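Local structure of PCF11 protein (Saccharomyces cerevisiae, 1SZ9) at residues Asp11-Leu16 and Thr29-Leu33; Ile48-Ile52 and Ala63-Leu67. The protein binds the carboxy-terminal domain of RNA polymerase II through its CTD-interacting domain and probably takes part in processing the 3' ends of mRNA. One frame throughout, in Å; residues are numbered along the deposited sequence.

Contact 1 of 2, residues Asp11-Leu16 and Thr29-Leu33; sequences DFNSIL and TLTKL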
loop_
_atom_site.group_PDB
_atom_site.type_symbol
_atom_site.label_atom_id
_atom_site.label_comp_id
_atom_site.label_asym_id
_atom_site.label_seq_id
_atom_site.Cartn_x
_atom_site.Cartn_y
_atom_site.Cartn_z
ATOM N N ASP A 11 -8.582 15.948 5.412
ATOM C CA ASP A 11 -9.506 15.505 4.388
ATOM C C ASP A 11 -9.056 14.120 3.895
ATOM O O ASP A 11 -9.894 13.239 3.658
ATOM C CB ASP A 11 -9.514 16.544 3.255
ATOM C CG ASP A 11 -10.425 16.166 2.096
ATOM O OD1 ASP A 11 -11.612 15.832 2.315
ATOM O OD2 ASP A 11 -9.950 16.227 0.941
ATOM N N PHE A 12 -7.741 13.924 3.762
ATOM C CA PHE A 12 -7.197 12.629 3.302
ATOM C C PHE A 12 -7.561 11.569 4.340
ATOM O O PHE A 12 -8.085 10.508 3.995
ATOM C CB PHE A 12 -5.660 12.692 3.153
ATOM C CG PHE A 12 -5.053 11.501 2.440
ATOM C CD1 PHE A 12 -4.957 11.469 1.047
ATOM C CD2 PHE A 12 -4.558 10.421 3.163
ATOM C CE1 PHE A 12 -4.368 10.378 0.383
ATOM C CE2 PHE A 12 -3.970 9.319 2.500
ATOM C CZ PHE A 12 -3.878 9.311 1.108
ATOM N N ASN A 13 -7.291 11.864 5.610
ATOM C CA ASN A 13 -7.594 10.919 6.693
ATOM C C ASN A 13 -9.082 10.586 6.766
ATOM O O ASN A 13 -9.466 9.434 6.931
ATOM C CB ASN A 13 -7.163 11.477 8.057
ATOM C CG ASN A 13 -5.672 11.343 8.307
ATOM O OD1 ASN A 13 -5.133 10.240 8.331
ATOM N ND2 ASN A 13 -5.000 12.466 8.508
ATOM N N SER A 14 -9.915 11.613 6.649
ATOM C CA SER A 14 -11.361 11.449 6.724
ATOM C C SER A 14 -11.882 10.484 5.661
ATOM O O SER A 14 -12.732 9.626 5.923
ATOM C CB SER A 14 -12.020 12.825 6.580
ATOM O OG SER A 14 -13.423 12.717 6.448
ATOM N N ILE A 15 -11.378 10.642 4.447
ATOM C CA ILE A 15 -11.773 9.778 3.355
ATOM C C ILE A 15 -11.243 8.354 3.610
ATOM O O ILE A 15 -11.960 7.367 3.447
ATOM C CB ILE A 15 -11.226 10.336 2.028
ATOM C CG1 ILE A 15 -11.939 11.660 1.718
ATOM C CG2 ILE A 15 -11.402 9.313 0.907
ATOM C CD1 ILE A 15 -11.371 12.417 0.530
ATOM N N LEU A 16 -9.991 8.259 4.036
ATOM C CA LEU A 16 -9.379 6.967 4.298
ATOM C C LEU A 16 -10.200 6.152 5.311
ATOM O O LEU A 16 -10.315 4.927 5.191
ATOM C CB LEU A 16 -7.956 7.199 4.800
ATOM C CG LEU A 16 -6.946 6.063 4.960
ATOM C CD1 LEU A 16 -6.916 5.119 3.756
ATOM C CD2 LEU A 16 -5.582 6.722 5.160
ATOM N N THR A 29 -9.998 8.578 -5.553
ATOM C CA THR A 29 -9.987 9.928 -5.010
ATOM C C THR A 29 -8.744 10.136 -4.147
ATOM O O THR A 29 -8.121 11.198 -4.204
ATOM C CB THR A 29 -11.291 10.220 -4.219
ATOM O OG1 THR A 29 -12.398 10.211 -5.137
ATOM C CG2 THR A 29 -11.224 11.587 -3.533
ATOM N N LEU A 30 -8.367 9.131 -3.360
ATOM C CA LEU A 30 -7.155 9.239 -2.546
ATOM C C LEU A 30 -5.905 9.353 -3.457
ATOM O O LEU A 30 -4.947 10.054 -3.124
ATOM C CB LEU A 30 -7.009 8.018 -1.623
ATOM C CG LEU A 30 -7.993 7.890 -0.448
ATOM C CD1 LEU A 30 -7.830 6.512 0.243
ATOM C CD2 LEU A 30 -7.734 9.043 0.560
ATOM N N THR A 31 -5.928 8.664 -4.602
ATOM C CA THR A 31 -4.810 8.684 -5.547
ATOM C C THR A 31 -4.681 10.080 -6.176
ATOM O O THR A 31 -3.580 10.587 -6.356
ATOM C CB THR A 31 -5.030 7.622 -6.660
ATOM O OG1 THR A 31 -5.220 6.341 -6.046
ATOM C CG2 THR A 31 -3.822 7.552 -7.625
ATOM N N LYS A 32 -5.816 10.697 -6.503
ATOM C CA LYS A 32 -5.824 12.031 -7.091
ATOM C C LYS A 32 -5.318 13.051 -6.059
ATOM O O LYS A 32 -4.575 13.963 -6.402
ATOM C CB LYS A 32 -7.240 12.394 -7.558
ATOM C CG LYS A 32 -7.713 11.600 -8.770
ATOM C CD LYS A 32 -9.226 11.762 -8.985
ATOM C CE LYS A 32 -9.597 13.210 -9.273
ATOM N NZ LYS A 32 -11.039 13.353 -9.553
ATOM N N LEU A 33 -5.715 12.895 -4.799
ATOM C CA LEU A 33 -5.235 13.794 -3.750
ATOM C C LEU A 33 -3.704 13.651 -3.605
ATOM O O LEU A 33 -2.989 14.632 -3.364
ATOM C CB LEU A 33 -5.908 13.465 -2.405
ATOM C CG LEU A 33 -7.343 13.967 -2.170
ATOM C CD1 LEU A 33 -7.924 13.370 -0.885
ATOM C CD2 LEU A 33 -7.323 15.505 -2.075
#

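Contact 2 of 2, residues Ile48-Ile52 and Ala63-Leu67; sequences IESRI and AFYAL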
loop_
_atom_site.group_PDB
_atom_site.type_symbol
_atom_site.label_atom_id
_atom_site.label_comp_id
_atom_site.label_asym_id
_atom_site.label_seq_id
_atom_site.Cartn_x
_atom_site.Cartn_y
_atom_site.Cartn_z
ATOM N N ILE A 48 -1.675 6.217 5.583
ATOM C CA ILE A 48 -1.955 4.901 5.032
ATOM C C ILE A 48 -1.285 3.783 5.834
ATOM O O ILE A 48 -1.917 2.775 6.109
ATOM C CB ILE A 48 -1.548 4.833 3.539
ATOM C CG1 ILE A 48 -2.528 5.673 2.723
ATOM C CG2 ILE A 48 -1.607 3.388 3.010
ATOM C CD1 ILE A 48 -2.171 5.779 1.281
ATOM N N GLU A 49 -0.021 3.959 6.212
ATOM C CA GLU A 49 0.675 2.927 6.990
ATOM C C GLU A 49 0.009 2.765 8.350
ATOM O O GLU A 49 -0.128 1.646 8.853
ATOM C CB GLU A 49 2.163 3.260 7.172
ATOM C CG GLU A 49 2.925 3.394 5.848
ATOM C CD GLU A 49 4.438 3.272 5.996
ATOM O OE1 GLU A 49 4.958 3.523 7.099
ATOM O OE2 GLU A 49 5.118 2.929 5.000
ATOM N N SER A 50 -0.415 3.887 8.930
ATOM C CA SER A 50 -1.094 3.864 10.220
ATOM C C SER A 50 -2.395 3.070 10.089
ATOM O O SER A 50 -2.678 2.197 10.917
ATOM C CB SER A 50 -1.377 5.301 10.702
ATOM O OG SER A 50 -2.144 5.287 11.888
ATOM N N ARG A 51 -3.186 3.360 9.049
ATOM C CA ARG A 51 -4.435 2.619 8.837
ATOM C C ARG A 51 -4.166 1.115 8.665
ATOM O O ARG A 51 -4.834 0.283 9.280
ATOM C CB ARG A 51 -5.224 3.152 7.617
ATOM C CG ARG A 51 -6.222 2.120 7.074
ATOM C CD ARG A 51 -7.646 2.596 6.752
ATOM N NE ARG A 51 -8.413 2.934 7.939
ATOM C CZ ARG A 51 -9.663 2.545 8.194
ATOM N NH1 ARG A 51 -10.351 1.776 7.349
ATOM N NH2 ARG A 51 -10.236 2.946 9.321
ATOM N N ILE A 52 -3.185 0.757 7.841
ATOM C CA ILE A 52 -2.864 -0.653 7.639
ATOM C C ILE A 52 -2.522 -1.340 8.964
ATOM O O ILE A 52 -2.921 -2.481 9.226
ATOM C CB ILE A 52 -1.680 -0.807 6.667
ATOM C CG1 ILE A 52 -2.132 -0.401 5.252
ATOM C CG2 ILE A 52 -1.154 -2.247 6.689
ATOM C CD1 ILE A 52 -0.986 -0.237 4.260
ATOM N N ALA A 63 -6.632 -0.806 2.434
ATOM C CA ALA A 63 -5.685 0.284 2.683
ATOM C C ALA A 63 -4.435 -0.005 1.834
ATOM O O ALA A 63 -3.813 0.914 1.295
ATOM C CB ALA A 63 -5.312 0.357 4.185
ATOM N N PHE A 64 -4.052 -1.276 1.738
ATOM C CA PHE A 64 -2.907 -1.641 0.889
ATOM C C PHE A 64 -3.270 -1.382 -0.590
ATOM O O PHE A 64 -2.394 -1.082 -1.403
ATOM C CB PHE A 64 -2.522 -3.117 1.072
ATOM C CG PHE A 64 -1.171 -3.317 1.719
ATOM C CD1 PHE A 64 -0.003 -2.900 1.073
ATOM C CD2 PHE A 64 -1.065 -3.939 2.967
ATOM C CE1 PHE A 64 1.249 -3.097 1.652
ATOM C CE2 PHE A 64 0.189 -4.143 3.562
ATOM C CZ PHE A 64 1.352 -3.719 2.898
ATOM N N TYR A 65 -4.548 -1.508 -0.948
ATOM C CA TYR A 65 -4.929 -1.222 -2.346
ATOM C C TYR A 65 -4.798 0.274 -2.583
ATOM O O TYR A 65 -4.472 0.707 -3.681
ATOM C CB TYR A 65 -6.355 -1.686 -2.673
ATOM C CG TYR A 65 -6.523 -3.187 -2.850
ATOM C CD1 TYR A 65 -5.421 -4.049 -2.913
ATOM C CD2 TYR A 65 -7.794 -3.745 -2.987
ATOM C CE1 TYR A 65 -5.596 -5.451 -3.114
ATOM C CE2 TYR A 65 -7.974 -5.120 -3.186
ATOM C CZ TYR A 65 -6.869 -5.963 -3.252
ATOM O OH TYR A 65 -7.061 -7.308 -3.499
ATOM N N ALA A 66 -5.028 1.074 -1.540
ATOM C CA ALA A 66 -4.853 2.520 -1.667
ATOM C C ALA A 66 -3.349 2.803 -1.915
ATOM O O ALA A 66 -2.984 3.568 -2.812
ATOM C CB ALA A 66 -5.319 3.211 -0.392
ATOM N N LEU A 67 -2.495 2.183 -1.104
ATOM C CA LEU A 67 -1.040 2.309 -1.215
ATOM C C LEU A 67 -0.600 1.877 -2.628
ATOM O O LEU A 67 0.201 2.543 -3.278
ATOM C CB LEU A 67 -0.371 1.398 -0.171
ATOM C CG LEU A 67 1.163 1.355 -0.038
ATOM C CD1 LEU A 67 1.545 0.814 1.355
ATOM C CD2 LEU A 67 1.779 0.473 -1.131
#

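Contact 1 of 2, residues Asp11-Leu16 and Thr29-Leu33
Helices 3-16 and 24-36 run nearly antiparallel here: the short axes of 11-16 and 29-33 meet at 164° and approach to 10.6 Å, a spacing bridged mainly by side chains; no hydrogen bond crosses, and a close approach to the backbone is Phe12 CE1 to Leu30 O at 3.6 Å. Thr29 opens the second segment at the border of the contact. Its CG2 methyl reaches Ile15 CD1 at 4.1 Å, while its OG1 is hydrogen-bonded back to the carbonyl of Pro25, one turn earlier in its own helix. Leu30 comes next and has the largest covered area of any residue here, 104 Å². Its CA-to-CB bond points sideways, yet the m,t rotamer carries the methyls across to the first helix. CD2 sits 3.7 Å from the centroid of the Phe12 ring and 16° off the ring normal, a CH-pi contact over the face, and CD2 also lies 3.7 Å from Ile15 CG2. CD1 instead meets Leu16 CD1 at 3.9 Å, so the two branches serve different neighbours. The closest pair of CA atoms, Phe12 and Leu30 at 6.8 Å, sets the register. One turn on, Leu33 points at the facing helix and lodges its CD1 among Ile15 CD1 (3.8 Å), Phe12 CD1 (4.0 Å) and Asp11 OD2 (3.9 Å), the last a van der Waals touch beside a carboxylate. Beyond the pair, Phe12 stacks on Phe44 and touches Ile48, both of helix 41-54. Such an antiparallel helical hairpin, with a third helix packed against it, is the repeating theme of the all-helical, ARM-repeat-like CID fold.

Contact 2 of 2, residues Ile48-Ile52 and Ala63-Leu67
Rotamers explain most of how helices 41-54 and 57-73 fit together at 48-52 and 63-67, where the segment axes come within 9.4 Å at 156°. Ile48 and Ile52, one turn apart, share the m,t conformation and both send CB toward the opposite helix. Ile52 lays CG1 3.4 Å from Ala63 CB, close because alanine adds no bulk; their CA atoms, 5.8 Å apart, are the nearest pair. Its CD1 then sits over the Phe64 ring, 4.0 Å from the centroid and 12° off the normal, a CH-pi contact. Phe64 reaches this position with chi1 at -113°, between the usual wells, and its other neighbours include Met108 and Trp112 of helix 99-112. Leu67 adopts t,t, which places CD1 4.0 Å from Ile52 CD1; its CB, set by the backbone, lies 4.0 Å from Ile48 CG2. Ile48 also brings CD1 to 4.4 Å from Ala66 CB. Arg51 is the polar exception: chi1 near t (159°) sets CG 3.5 Å from Ala63 CB, and the off-well chi2 of 134° directs the chain beyond it, while the guanidinium engages Gln59 in a weak hydrogen bond and Glu17 in a long, weak ion pair. With no hydrogen bond or salt bridge between the segments, the chemistry implies cohesion by apolar burial and shape fit, the two alanines making room for the isoleucines.

Helix 24-36 leads directly into helix 41-54, and contact 1 closes before contact 2 opens; the two involve four successive helices without sharing one. Their centres are about 11 Å apart and they touch: Phe12 CZ lies 3.9 Å from Ile48 CD1, and Leu30 CD1 4.2 Å from Ala66 CB, so that their apolar side chains abut. Contact 2 is core, its centre about 5 Å from that of the chain; contact 1, at about 14 Å, is only partly buried and has Asp11 and Thr29 at its margin. Leucine and phenylalanine bridge the wider axis spacing of contact 1, whereas alanines permit the tighter approach in contact 2.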